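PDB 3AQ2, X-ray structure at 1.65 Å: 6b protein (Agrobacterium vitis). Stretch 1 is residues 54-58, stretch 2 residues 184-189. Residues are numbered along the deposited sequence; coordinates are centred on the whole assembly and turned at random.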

# COMPACT_ATOMS: atom_id res chain seq x y z
N TYR A 54 8.82 -0.99 20.13
CA TYR A 54 7.95 -1.17 18.97
C TYR A 54 6.96 -2.31 19.19
O TYR A 54 7.23 -3.22 19.98
CB TYR A 54 8.77 -1.49 17.72
CG TYR A 54 9.63 -0.36 17.22
CD1 TYR A 54 11.01 -0.43 17.32
CD2 TYR A 54 9.06 0.76 16.61
CE1 TYR A 54 11.82 0.60 16.84
CE2 TYR A 54 9.85 1.80 16.13
CZ TYR A 54 11.23 1.71 16.24
OH TYR A 54 12.02 2.72 15.75
N ASP A 55 5.83 -2.28 18.48
CA ASP A 55 4.94 -3.44 18.45
C ASP A 55 5.53 -4.54 17.56
O ASP A 55 6.71 -4.48 17.19
CB ASP A 55 3.48 -3.06 18.10
CG ASP A 55 3.28 -2.66 16.63
OD1 ASP A 55 4.17 -2.89 15.77
OD2 ASP A 55 2.19 -2.12 16.34
N ASP A 56 4.73 -5.56 17.22
CA ASP A 56 5.29 -6.72 16.53
C ASP A 56 5.35 -6.61 15.00
O ASP A 56 5.88 -7.51 14.35
CB ASP A 56 4.55 -8.00 16.94
CG ASP A 56 4.78 -8.36 18.40
OD1 ASP A 56 5.94 -8.30 18.85
OD2 ASP A 56 3.79 -8.71 19.09
N GLU A 57 4.81 -5.53 14.44
CA GLU A 57 4.72 -5.43 12.97
C GLU A 57 6.00 -4.86 12.37
O GLU A 57 6.50 -3.83 12.84
CB GLU A 57 3.52 -4.57 12.56
CG GLU A 57 3.21 -4.67 11.07
CD GLU A 57 1.85 -4.10 10.67
OE1 GLU A 57 1.16 -3.49 11.52
OE2 GLU A 57 1.47 -4.29 9.49
N TYR A 58 6.54 -5.52 11.35
CA TYR A 58 7.78 -5.05 10.72
C TYR A 58 7.69 -5.13 9.20
O TYR A 58 7.05 -6.03 8.66
CB TYR A 58 8.99 -5.86 11.23
CG TYR A 58 8.93 -7.34 10.91
CD1 TYR A 58 9.37 -7.81 9.68
CD2 TYR A 58 8.44 -8.26 11.84
CE1 TYR A 58 9.32 -9.16 9.36
CE2 TYR A 58 8.39 -9.64 11.52
CZ TYR A 58 8.83 -10.07 10.28
OH TYR A 58 8.80 -11.40 9.92
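Stretch 2 184-189: TREFQL

Neither stretch forms a regular helix across the contact, and stretch 2 is an irregular, largely extended loop. Its phi/psi values run from -76/154 at Arg185 through -97/121 at Glu186 and -158/166 at Phe187 to -76/139 at Gln188. Thr184, at -117/-3, departs from this extended path. In stretch 1 the chain is extended at Asp55, turns at Asp56 (phi/psi -88/-4) and is extended again at Glu57. The two segments are far apart in sequence: any two touching residues are at least 129 positions apart.

The backbones come nearest at Asp56 and Glu186, whose CA atoms are 5.3 Å apart. The CA atoms of Glu57 and Phe187 follow at 5.9 Å. Over these two pairs the chains run in the same sense; the stretches as a whole do not run side by side. The contact is small, burying 316 Å² in total.

Two hydrogen bonds join Asp56 to Glu186. Asp56 N donates to Glu186 O at 2.9 Å, with an angle of 157°. Glu186 N donates to Asp56 OD2 at 2.7 Å and is nearly linear at 175°. Both backbone polar groups of Glu186 are thus engaged by one residue. The CB of Asp56 points toward stretch 2, and its chi1 is m. The same carboxylate lies beside Arg185, with Asp56 OD2 3.4 Å from Arg185 CA. The CB of Arg185 also points toward stretch 1, but the end of its side chain leads away.

Asp55 is buried and its CB also points toward stretch 2. Asp55 CB packs 3.4 Å from Glu186 O, and Asp55 OD2 lies 3.7 Å from Phe187 CA. Its chi1 is p. Within stretch 1, Asp55 OD1 accepts a hydrogen bond from Glu57 N at 3.0 Å, which spans the turn at Asp56. The other carboxylate oxygen, OD2, meets two waters.

Water 1 donates to Asp55 OD2 at 2.8 Å and to Glu57 OE1 at 2.7 Å. It accepts from Gln188 N at 2.9 Å and from Gln188 NE2 at 3.1 Å. It links two acidic side chains of stretch 1 to one residue of stretch 2. Water 2 donates to Asp55 OD2 at 2.9 Å and to Glu186 OE2 at 2.8 Å, so it bridges two carboxylates.

Glu57 OE1 lies 4.0 Å from Phe187 CB. The end of the Phe187 side chain leads away from stretch 1. Tyr54, Tyr58 and Leu189 make no contact across the stretches.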

# COMPACT_ATOMS: atom_id res chain seq x y z
N THR A 184 -1.42 -13.89 18.68
CA THR A 184 -0.90 -13.33 19.93
C THR A 184 0.01 -12.11 19.73
O THR A 184 0.48 -11.52 20.71
CB THR A 184 -0.13 -14.39 20.74
OG1 THR A 184 1.01 -14.82 20.00
CG2 THR A 184 -1.03 -15.60 21.06
N ARG A 185 0.27 -11.74 18.49
CA ARG A 185 1.13 -10.58 18.22
C ARG A 185 0.38 -9.28 18.46
O ARG A 185 -0.85 -9.22 18.35
CB ARG A 185 1.66 -10.61 16.79
CG ARG A 185 2.66 -11.73 16.55
CD ARG A 185 2.96 -11.90 15.08
NE ARG A 185 1.78 -12.35 14.33
CZ ARG A 185 1.79 -12.68 13.04
NH1 ARG A 185 2.92 -12.63 12.35
NH2 ARG A 185 0.68 -13.07 12.45
N GLU A 186 1.14 -8.23 18.78
CA GLU A 186 0.57 -6.90 18.95
C GLU A 186 0.73 -6.10 17.68
O GLU A 186 1.85 -5.87 17.22
CB GLU A 186 1.22 -6.14 20.10
CG GLU A 186 0.48 -4.84 20.38
CD GLU A 186 1.30 -3.80 21.11
OE1 GLU A 186 2.21 -4.17 21.88
OE2 GLU A 186 1.00 -2.60 20.90
N PHE A 187 -0.39 -5.66 17.13
CA PHE A 187 -0.38 -4.80 15.96
C PHE A 187 -1.69 -4.02 15.87
O PHE A 187 -2.67 -4.34 16.56
CB PHE A 187 -0.11 -5.62 14.68
CG PHE A 187 -1.07 -6.75 14.46
CD1 PHE A 187 -2.32 -6.52 13.89
CD2 PHE A 187 -0.72 -8.06 14.79
CE1 PHE A 187 -3.22 -7.57 13.67
CE2 PHE A 187 -1.60 -9.12 14.57
CZ PHE A 187 -2.85 -8.87 14.01
N GLN A 188 -1.70 -3.00 15.03
CA GLN A 188 -2.86 -2.11 14.92
C GLN A 188 -4.01 -2.73 14.15
O GLN A 188 -3.79 -3.37 13.13
CB GLN A 188 -2.47 -0.83 14.20
CG GLN A 188 -1.48 0.01 14.92
CD GLN A 188 -0.97 1.08 14.01
OE1 GLN A 188 -1.52 2.18 13.96
NE2 GLN A 188 0.07 0.76 13.24
N LEU A 189 -5.22 -2.51 14.65
CA LEU A 189 -6.44 -2.88 13.95
C LEU A 189 -7.36 -1.68 13.96
O LEU A 189 -7.98 -1.35 14.98
CB LEU A 189 -7.12 -4.07 14.63
CG LEU A 189 -6.61 -5.47 14.31
CD1 LEU A 189 -7.24 -6.47 15.28
CD2 LEU A 189 -6.94 -5.85 12.87
O HOH W 1 0.87 -2.14 13.88
O HOH W 2 0.10 -1.93 18.31